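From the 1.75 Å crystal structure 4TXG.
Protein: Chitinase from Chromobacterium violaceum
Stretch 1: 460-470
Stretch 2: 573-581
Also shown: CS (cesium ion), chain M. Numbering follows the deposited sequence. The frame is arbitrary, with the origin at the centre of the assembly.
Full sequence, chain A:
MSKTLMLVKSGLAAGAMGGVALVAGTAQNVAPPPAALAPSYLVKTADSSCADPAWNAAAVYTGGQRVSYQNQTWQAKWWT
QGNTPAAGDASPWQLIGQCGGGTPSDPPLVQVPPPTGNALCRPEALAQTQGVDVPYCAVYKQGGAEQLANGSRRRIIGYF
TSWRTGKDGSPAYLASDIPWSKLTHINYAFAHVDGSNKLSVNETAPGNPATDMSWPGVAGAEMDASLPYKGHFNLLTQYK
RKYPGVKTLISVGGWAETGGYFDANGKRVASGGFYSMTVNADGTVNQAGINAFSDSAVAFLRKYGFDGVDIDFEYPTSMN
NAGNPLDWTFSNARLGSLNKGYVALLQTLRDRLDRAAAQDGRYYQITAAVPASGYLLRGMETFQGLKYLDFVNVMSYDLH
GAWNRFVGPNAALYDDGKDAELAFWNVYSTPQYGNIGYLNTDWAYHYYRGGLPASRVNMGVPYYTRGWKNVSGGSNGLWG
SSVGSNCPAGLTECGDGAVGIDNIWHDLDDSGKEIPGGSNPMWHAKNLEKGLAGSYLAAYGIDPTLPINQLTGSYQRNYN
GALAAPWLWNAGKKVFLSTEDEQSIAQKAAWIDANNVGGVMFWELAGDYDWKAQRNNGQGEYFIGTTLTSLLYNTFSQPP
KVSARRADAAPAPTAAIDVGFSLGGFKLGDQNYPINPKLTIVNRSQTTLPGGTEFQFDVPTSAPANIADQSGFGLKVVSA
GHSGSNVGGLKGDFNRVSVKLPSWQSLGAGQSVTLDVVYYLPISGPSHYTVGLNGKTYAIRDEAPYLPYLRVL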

# COMPACT_ATOMS: atom_id res chain seq x y z
N GLY A 460 2.11 -0.10 5.99
CA GLY A 460 3.47 0.35 5.80
C GLY A 460 3.96 1.33 6.86
O GLY A 460 3.19 2.15 7.36
N VAL A 461 5.24 1.25 7.19
CA VAL A 461 5.90 2.24 8.03
C VAL A 461 7.20 2.67 7.36
O VAL A 461 7.79 1.89 6.59
N PRO A 462 7.65 3.91 7.62
CA PRO A 462 8.88 4.41 6.99
C PRO A 462 10.12 4.18 7.84
O PRO A 462 10.06 4.34 9.06
N TYR A 463 11.24 3.83 7.20
CA TYR A 463 12.52 3.79 7.90
C TYR A 463 13.36 5.00 7.47
O TYR A 463 14.59 4.95 7.42
N TYR A 464 12.67 6.10 7.16
CA TYR A 464 13.33 7.30 6.66
C TYR A 464 12.55 8.50 7.18
O TYR A 464 11.43 8.36 7.68
N THR A 465 13.13 9.68 7.04
CA THR A 465 12.49 10.92 7.47
C THR A 465 12.00 11.76 6.30
O THR A 465 12.44 11.57 5.16
N ARG A 466 11.09 12.68 6.60
CA ARG A 466 10.83 13.84 5.75
C ARG A 466 10.96 15.04 6.66
O ARG A 466 10.79 14.92 7.88
N GLY A 467 11.24 16.21 6.11
CA GLY A 467 11.46 17.35 6.98
C GLY A 467 11.42 18.70 6.28
O GLY A 467 11.63 18.79 5.07
N TRP A 468 11.17 19.73 7.09
CA TRP A 468 11.07 21.12 6.66
C TRP A 468 12.05 22.00 7.43
O TRP A 468 12.42 21.67 8.55
N LYS A 469 12.44 23.13 6.84
CA LYS A 469 13.20 24.15 7.56
C LYS A 469 12.36 25.41 7.59
O LYS A 469 11.33 25.49 6.91
N ASN A 470 12.79 26.39 8.40
CA ASN A 470 12.09 27.66 8.52
C ASN A 470 10.61 27.47 8.83
O ASN A 470 9.74 28.10 8.21
N LYS A 573 17.32 26.19 14.14
CA LYS A 573 17.17 26.21 12.69
C LYS A 573 15.71 26.25 12.25
O LYS A 573 15.41 26.40 11.06
N LYS A 574 14.81 26.11 13.22
CA LYS A 574 13.39 25.91 12.97
C LYS A 574 13.19 24.73 12.01
O LYS A 574 12.42 24.82 11.05
N VAL A 575 13.89 23.63 12.29
CA VAL A 575 13.82 22.43 11.46
C VAL A 575 13.02 21.33 12.17
O VAL A 575 13.26 21.02 13.33
N PHE A 576 12.04 20.78 11.45
CA PHE A 576 11.20 19.68 11.91
C PHE A 576 11.51 18.46 11.05
O PHE A 576 11.32 18.52 9.83
N LEU A 577 11.97 17.38 11.66
CA LEU A 577 12.21 16.14 10.92
C LEU A 577 11.30 15.05 11.46
O LEU A 577 11.41 14.69 12.62
N SER A 578 10.39 14.55 10.63
CA SER A 578 9.52 13.46 11.07
C SER A 578 10.29 12.15 11.09
O SER A 578 10.89 11.77 10.09
N THR A 579 10.27 11.46 12.22
CA THR A 579 11.04 10.23 12.36
C THR A 579 10.15 9.03 12.66
O THR A 579 8.93 9.14 12.79
N GLU A 580 10.78 7.86 12.75
CA GLU A 580 10.10 6.63 13.12
C GLU A 580 11.12 5.84 13.92
O GLU A 580 12.23 5.60 13.43
N ASP A 581 10.81 5.48 15.15
CA ASP A 581 11.81 4.75 15.94
C ASP A 581 11.16 3.72 16.86
O ASP A 581 10.01 3.34 16.64

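Glu-580 and Trp-468 bury the most surface between the two stretches. Glu-580 points toward stretch 1, with chi1 t and chi2 p. That bend lays its carboxylate beside two apolar residues: OE2 of Glu-580 is 3.4 Å from CD of Pro-462 and 3.5 Å from CB of Val-461, which is rotamer m. Both carboxylate oxygens find hydrogen bonds elsewhere in the structure. CB of Glu-580 also lies 3.2 Å from O of Pro-462, a buried carbonyl left without a polar partner.

Trp-468 is m at chi1, and its indole reaches back to stretch 2 on the same sheet face as Phe-576, which is t. CZ3 of Trp-468 meets CD1 of Phe-576 at 3.8 Å. The rings are oblique, with planes at 66°. Two backbone hydrogen bonds hold the pair in register: Trp-468 N to Phe-576 O, 3.0 Å, and Phe-576 N to Trp-468 O, 3.1 Å.

On the other face, Leu-577 (m, t) sets CD2 3.7 Å from CA of Gly-467. A CB on Gly-467 would clash there. Val-575 (t) places CG2 3.8 Å from CB of Lys-469. Thr-465 (p) touches Thr-579 (p), CG2 to CG2, at 3.9 Å.

One water donates to Asn-470 OD1 (3.1 Å) and Lys-573 O (2.7 Å), linking the stretch ends. Tyr-464 points away; its OH binds the cesium ion CS at 3.1 Å.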

# COMPACT_ATOMS: atom_id res chain seq x y z
CB VAL A 461 6.23 1.69 9.44
CG1 VAL A 461 4.95 1.29 10.17
CG2 VAL A 461 7.21 0.52 9.35
CB PRO A 462 8.60 5.91 6.86
CG PRO A 462 7.81 6.21 8.11
CD PRO A 462 6.94 4.99 8.34
CB TYR A 463 13.28 2.49 7.61
CG TYR A 463 12.78 1.24 8.32
CD1 TYR A 463 11.66 1.27 9.15
CD2 TYR A 463 13.47 0.04 8.17
CE1 TYR A 463 11.23 0.10 9.80
CE2 TYR A 463 13.05 -1.12 8.82
CZ TYR A 463 11.94 -1.09 9.63
OH TYR A 463 11.54 -2.25 10.25
CB TYR A 464 13.38 7.32 5.13
CG TYR A 464 11.98 7.36 4.53
CD1 TYR A 464 11.29 6.18 4.28
CD2 TYR A 464 11.34 8.57 4.28
CE1 TYR A 464 10.02 6.20 3.77
CE2 TYR A 464 10.05 8.59 3.76
CZ TYR A 464 9.39 7.40 3.52
OH TYR A 464 8.11 7.40 3.01
CB THR A 465 13.47 11.80 8.28
OG1 THR A 465 14.49 12.27 7.39
CG2 THR A 465 14.11 11.01 9.40
CB ARG A 466 9.44 13.80 5.11
CG ARG A 466 9.14 12.60 4.23
CD ARG A 466 10.00 12.54 2.98
NE ARG A 466 9.36 11.68 1.98
CZ ARG A 466 9.95 11.27 0.87
NH1 ARG A 466 11.20 11.63 0.61
NH2 ARG A 466 9.29 10.49 0.03
CB TRP A 468 9.66 21.68 6.91
CG TRP A 468 8.49 21.02 6.25
CD1 TRP A 468 7.77 21.50 5.20
CD2 TRP A 468 7.85 19.79 6.64
NE1 TRP A 468 6.73 20.64 4.89
CE2 TRP A 468 6.76 19.59 5.76
CE3 TRP A 468 8.09 18.84 7.64
CZ2 TRP A 468 5.92 18.47 5.85
CZ3 TRP A 468 7.26 17.73 7.73
CH2 TRP A 468 6.19 17.55 6.83
CB LYS A 469 14.56 24.41 6.90
CG LYS A 469 14.52 24.96 5.48
CD LYS A 469 15.95 25.16 4.96
CE LYS A 469 16.00 25.43 3.46
NZ LYS A 469 15.70 26.85 3.15
CB ASN A 470 12.26 28.48 7.24
CG ASN A 470 13.71 28.76 6.93
OD1 ASN A 470 14.50 29.00 7.84
ND2 ASN A 470 14.07 28.68 5.66
CB LYS A 573 17.83 24.98 12.06
CG LYS A 573 19.30 24.78 12.42
CD LYS A 573 19.83 23.48 11.81
CE LYS A 573 20.02 23.60 10.30
NZ LYS A 573 20.63 22.36 9.72
CB LYS A 574 12.74 27.18 12.42
CG LYS A 574 12.77 28.37 13.40
CD LYS A 574 11.83 28.12 14.58
CE LYS A 574 11.66 29.36 15.44
NZ LYS A 574 12.87 29.60 16.27
CB VAL A 575 15.23 21.89 11.11
CG1 VAL A 575 15.16 20.43 10.59
CG2 VAL A 575 15.90 22.79 10.09
CB PHE A 576 9.71 20.07 11.79
CG PHE A 576 8.72 18.99 12.19
CD1 PHE A 576 8.43 17.92 11.34
CD2 PHE A 576 8.02 19.09 13.38
CE1 PHE A 576 7.50 16.95 11.71
CE2 PHE A 576 7.08 18.13 13.74
CZ PHE A 576 6.82 17.07 12.91
CB LEU A 577 13.67 15.69 11.02
CG LEU A 577 14.72 16.63 10.42
CD1 LEU A 577 16.12 16.14 10.74
CD2 LEU A 577 14.52 16.73 8.92
CB SER A 578 8.30 13.34 10.16
OG SER A 578 7.57 12.17 10.50
CB THR A 579 12.12 10.37 13.46
OG1 THR A 579 11.49 10.69 14.71
CG2 THR A 579 13.11 11.47 13.10
CB GLU A 580 9.63 5.86 11.87
CG GLU A 580 8.80 4.61 12.15
CD GLU A 580 7.33 4.93 12.40
OE1 GLU A 580 7.02 5.69 13.34
OE2 GLU A 580 6.47 4.43 11.65
CB ASP A 581 12.74 5.71 16.71
CG ASP A 581 12.03 6.58 17.75
OD1 ASP A 581 10.94 6.22 18.25
OD2 ASP A 581 12.61 7.64 18.10
CS CS M . 8.47 6.04 0.29
O HOH W 1 9.22 9.43 9.02
O HOH W 2 16.71 27.01 8.82
O HOH W 3 7.11 3.47 -1.28
O HOH W 4 10.28 7.31 -1.73